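Local coordinates for MgGH51 (Meripilus giganteus, PDB 6ZPZ), which hydrolyses terminal non-reducing alpha-L-arabinofuranosyl residues from arabinose-containing glycans, as a family GH51 retaining alpha-L-arabinofuranosidase, at the LX5 site. Numbering follows the deposited sequence.

The LX5 site. Residues 21, 23, 25, 226, 230-231, 261, 350-351, 400, 402, 429, 480-481, 491. With LX5 ([(1~{S},2~{S},3~{S},4~{S})-2-(hydroxymethyl)-3,4-bis(oxidanyl)cyclopentyl] hydrogen sulfate), chain B.
Backbone geometry shapes one wall of this arabinofuranosidase active site: Gly230, following a cis peptide bond, has phi 81°, a value glycine tolerates easily, and Asn231 opens helix 231-234 with its N-H aimed at the ring hydroxyl O8 of LX5 (2.8 Å, 171° at H). LX5, a cyclopentane mimic of arabinofuranose carrying a cyclic-sulfate-derived sulfate, has been captured covalently: Glu429, the nucleophile, is joined through OE1 to C2 (1.7 Å), the position of the anomeric carbon, so that the ester resembles the glycosyl-enzyme intermediate of a retaining enzyme; its chain reaches out extended, CG anti to the backbone N (chi1 -173°). Glu351, the general acid/base, its chain bent at chi2, comes up beside C2 and brings OE2 to 3.4 Å from it. His400 ND1, donating in its ring plane, takes the anti lone pair of Glu351 OE2 at 2.5 Å, which would probably tune that carboxylate's ionisation; waters link both glutamates to the sulfate. Glu23, with CG in the crowded position between backbone N and carbonyl carbon, suits its place because its two oxygens serve two donors: OE2 receives O8 on its syn lone pair (2.6 Å), while Trp261 NE1 donates to OE1 from above the carboxylate plane. An alanine here would remove both oxygens and would probably loosen O8 and leave the Trp261 indole less firmly placed. Asn350 both accepts and donates: OD1 takes the other ring hydroxyl, O9, on an in-plane lone pair (2.8 Å), and ND2 donates to Asn231 OD1, fixing the amide. Tyr402 joins a flat ring, backed on one face by Trp491, to a polar tip whose OH shares a hydrogen bond with hydroxymethyl O7 (2.7 Å). Ile25 CD1 gives the Trp261 ring an apolar cover. The site is gathered from strand ends and loops at the mouth of the catalytic TIM barrel, with Tyr402 and His400 on strand 396-403 and Glu429 between strands 424-428 and 430-432.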
loop_
_atom_site.group_PDB
_atom_site.type_symbol
_atom_site.label_atom_id
_atom_site.label_comp_id
_atom_site.label_asym_id
_atom_site.label_seq_id
_atom_site.Cartn_x
_atom_site.Cartn_y
_atom_site.Cartn_z
ATOM N N MET A 21 0.888 6.159 1.449
ATOM C CA MET A 21 2.091 5.613 2.079
ATOM C C MET A 21 1.848 4.120 2.094
ATOM O O MET A 21 0.835 3.687 2.612
ATOM C CB MET A 21 2.272 6.140 3.507
ATOM C CG MET A 21 3.521 5.610 4.163
ATOM S SD MET A 21 3.202 3.984 4.866
ATOM C CE MET A 21 3.955 4.254 6.479
ATOM N N GLU A 23 3.552 0.157 2.562
ATOM C CA GLU A 23 4.507 -0.955 2.679
ATOM C C GLU A 23 3.668 -2.218 2.747
ATOM O O GLU A 23 2.451 -2.085 2.943
ATOM C CB GLU A 23 5.315 -0.780 3.956
ATOM C CG GLU A 23 4.451 -0.981 5.183
ATOM C CD GLU A 23 5.142 -0.622 6.472
ATOM O OE1 GLU A 23 6.174 -1.245 6.803
ATOM O OE2 GLU A 23 4.635 0.259 7.130
ATOM N N ILE A 25 2.255 -4.506 4.895
ATOM C CA ILE A 25 1.826 -4.584 6.316
ATOM C C ILE A 25 0.375 -5.036 6.281
ATOM O O ILE A 25 -0.307 -4.688 5.317
ATOM C CB ILE A 25 1.978 -3.248 7.066
ATOM C CG1 ILE A 25 1.651 -3.399 8.551
ATOM C CG2 ILE A 25 1.130 -2.142 6.440
ATOM C CD1 ILE A 25 1.835 -2.121 9.337
ATOM N N ARG A 226 4.382 6.694 -1.469
ATOM C CA ARG A 226 5.668 6.537 -0.736
ATOM C C ARG A 226 5.831 5.036 -0.499
ATOM O O ARG A 226 4.904 4.403 -0.033
ATOM C CB ARG A 226 5.709 7.327 0.572
ATOM C CG ARG A 226 7.002 7.206 1.380
ATOM C CD ARG A 226 6.618 7.198 2.853
ATOM N NE ARG A 226 7.671 6.866 3.809
ATOM C CZ ARG A 226 7.516 6.915 5.136
ATOM N NH1 ARG A 226 6.348 7.287 5.641
ATOM N NH2 ARG A 226 8.521 6.589 5.958
ATOM N N GLY A 230 8.630 3.016 5.427
ATOM C CA GLY A 230 8.025 2.047 6.316
ATOM C C GLY A 230 9.022 1.060 6.935
ATOM O O GLY A 230 10.106 0.857 6.441
ATOM N N ASN A 231 8.634 0.467 8.044
ATOM C CA ASN A 231 9.410 -0.581 8.740
ATOM C C ASN A 231 9.811 -1.655 7.751
ATOM O O ASN A 231 10.909 -2.144 7.869
ATOM C CB ASN A 231 8.642 -1.172 9.907
ATOM C CG ASN A 231 8.552 -0.201 11.061
ATOM O OD1 ASN A 231 8.981 0.939 10.948
ATOM N ND2 ASN A 231 7.997 -0.664 12.160
ATOM N N TRP A 261 6.728 -7.618 9.529
ATOM C CA TRP A 261 5.380 -7.669 10.141
ATOM C C TRP A 261 4.947 -9.121 10.359
ATOM O O TRP A 261 3.732 -9.375 10.409
ATOM C CB TRP A 261 4.436 -6.864 9.242
ATOM C CG TRP A 261 4.798 -5.419 9.181
ATOM C CD1 TRP A 261 5.348 -4.723 8.137
ATOM C CD2 TRP A 261 4.670 -4.488 10.264
ATOM N NE1 TRP A 261 5.513 -3.409 8.503
ATOM C CE2 TRP A 261 5.121 -3.242 9.798
ATOM C CE3 TRP A 261 4.181 -4.581 11.577
ATOM C CZ2 TRP A 261 5.111 -2.094 10.603
ATOM C CZ3 TRP A 261 4.148 -3.452 12.362
ATOM C CH2 TRP A 261 4.635 -2.224 11.890
ATOM N N ASN A 350 13.916 5.125 7.232
ATOM C CA ASN A 350 12.563 5.075 7.834
ATOM C C ASN A 350 12.755 5.384 9.308
ATOM O O ASN A 350 13.553 4.647 9.945
ATOM C CB ASN A 350 11.945 3.695 7.632
ATOM C CG ASN A 350 10.618 3.521 8.326
ATOM O OD1 ASN A 350 9.666 4.240 7.988
ATOM N ND2 ASN A 350 10.569 2.624 9.303
ATOM N N GLU A 351 12.085 6.393 9.847
ATOM C CA GLU A 351 12.000 6.613 11.330
ATOM C C GLU A 351 13.373 6.463 11.994
ATOM O O GLU A 351 13.498 5.677 12.998
ATOM C CB GLU A 351 11.039 5.591 11.949
ATOM C CG GLU A 351 9.599 5.762 11.412
ATOM C CD GLU A 351 8.505 5.574 12.455
ATOM O OE1 GLU A 351 8.595 4.607 13.211
ATOM O OE2 GLU A 351 7.591 6.430 12.545
ATOM N N HIS A 400 6.091 12.142 11.321
ATOM C CA HIS A 400 5.163 11.063 11.719
ATOM C C HIS A 400 4.399 11.446 12.986
ATOM O O HIS A 400 5.029 11.946 13.939
ATOM C CB HIS A 400 5.950 9.770 11.925
ATOM C CG HIS A 400 6.548 9.246 10.665
ATOM N ND1 HIS A 400 7.152 8.004 10.604
ATOM C CD2 HIS A 400 6.596 9.752 9.413
ATOM C CE1 HIS A 400 7.565 7.775 9.385
ATOM N NE2 HIS A 400 7.253 8.843 8.624
ATOM N N TYR A 402 1.150 9.453 15.246
ATOM C CA TYR A 402 -0.021 8.660 15.675
ATOM C C TYR A 402 -0.546 9.287 16.963
ATOM O O TYR A 402 0.250 9.517 17.899
ATOM C CB TYR A 402 0.389 7.202 15.816
ATOM C CG TYR A 402 0.583 6.496 14.499
ATOM C CD1 TYR A 402 -0.268 6.724 13.430
ATOM C CD2 TYR A 402 1.604 5.579 14.332
ATOM C CE1 TYR A 402 -0.105 6.047 12.247
ATOM C CE2 TYR A 402 1.779 4.892 13.145
ATOM C CZ TYR A 402 0.928 5.151 12.087
ATOM O OH TYR A 402 1.034 4.457 10.925
ATOM N N GLU A 429 3.414 9.731 7.657
ATOM C CA GLU A 429 2.737 8.676 8.431
ATOM C C GLU A 429 1.914 9.339 9.519
ATOM O O GLU A 429 2.510 9.896 10.488
ATOM C CB GLU A 429 3.799 7.766 9.027
ATOM C CG GLU A 429 3.213 6.578 9.681
ATOM C CD GLU A 429 4.238 5.894 10.527
ATOM O OE1 GLU A 429 4.669 4.799 10.119
ATOM O OE2 GLU A 429 4.589 6.450 11.607
ATOM N N ALA A 480 -1.404 6.521 7.314
ATOM C CA ALA A 480 -0.754 5.206 7.367
ATOM C C ALA A 480 -1.287 4.410 8.549
ATOM O O ALA A 480 -1.559 4.945 9.605
ATOM C CB ALA A 480 0.741 5.372 7.429
ATOM N N PRO A 481 -1.390 3.082 8.442
ATOM C CA PRO A 481 -1.161 2.386 7.188
ATOM C C PRO A 481 -2.320 2.540 6.189
ATOM O O PRO A 481 -3.413 2.785 6.600
ATOM C CB PRO A 481 -1.042 0.921 7.606
ATOM C CG PRO A 481 -0.720 0.982 9.082
ATOM C CD PRO A 481 -1.493 2.179 9.590
ATOM N N TRP A 491 -1.729 -4.074 12.533
ATOM C CA TRP A 491 -1.872 -2.648 12.868
ATOM C C TRP A 491 -3.267 -2.200 12.476
ATOM O O TRP A 491 -3.701 -2.567 11.376
ATOM C CB TRP A 491 -0.815 -1.790 12.171
ATOM C CG TRP A 491 -0.914 -0.372 12.609
ATOM C CD1 TRP A 491 -1.811 0.571 12.200
ATOM C CD2 TRP A 491 -0.106 0.255 13.618
ATOM N NE1 TRP A 491 -1.577 1.752 12.842
ATOM C CE2 TRP A 491 -0.531 1.594 13.704
ATOM C CE3 TRP A 491 0.955 -0.172 14.417
ATOM C CZ2 TRP A 491 0.027 2.490 14.608
ATOM C CZ3 TRP A 491 1.506 0.714 15.318
ATOM C CH2 TRP A 491 1.038 2.025 15.415
HETATM C C1 LX5 B . 4.795 2.982 11.643
HETATM C C2 LX5 B . 5.763 3.966 11.032
HETATM C C6 LX5 B . 3.112 1.533 10.267
HETATM C C5 LX5 B . 4.568 1.865 10.618
HETATM C C3 LX5 B . 6.519 3.264 9.942
HETATM C C4 LX5 B . 5.480 2.251 9.467
HETATM O O7 LX5 B . 2.458 2.609 9.587
HETATM O O8 LX5 B . 6.074 0.994 9.133
HETATM O O9 LX5 B . 7.036 4.171 8.955
HETATM O O10 LX5 B . 5.649 2.555 12.700
HETATM S S11 LX5 B . 5.098 2.259 14.053
HETATM O O12 LX5 B . 4.263 1.161 13.572
HETATM O O13 LX5 B . 6.113 1.871 15.030
HETATM O O14 LX5 B . 4.452 3.535 14.478
HETATM O O HOH W 1 2.264 1.520 6.941
HETATM O O HOH W 2 5.381 5.961 14.331
HETATM O O HOH W 3 7.162 4.417 15.325
#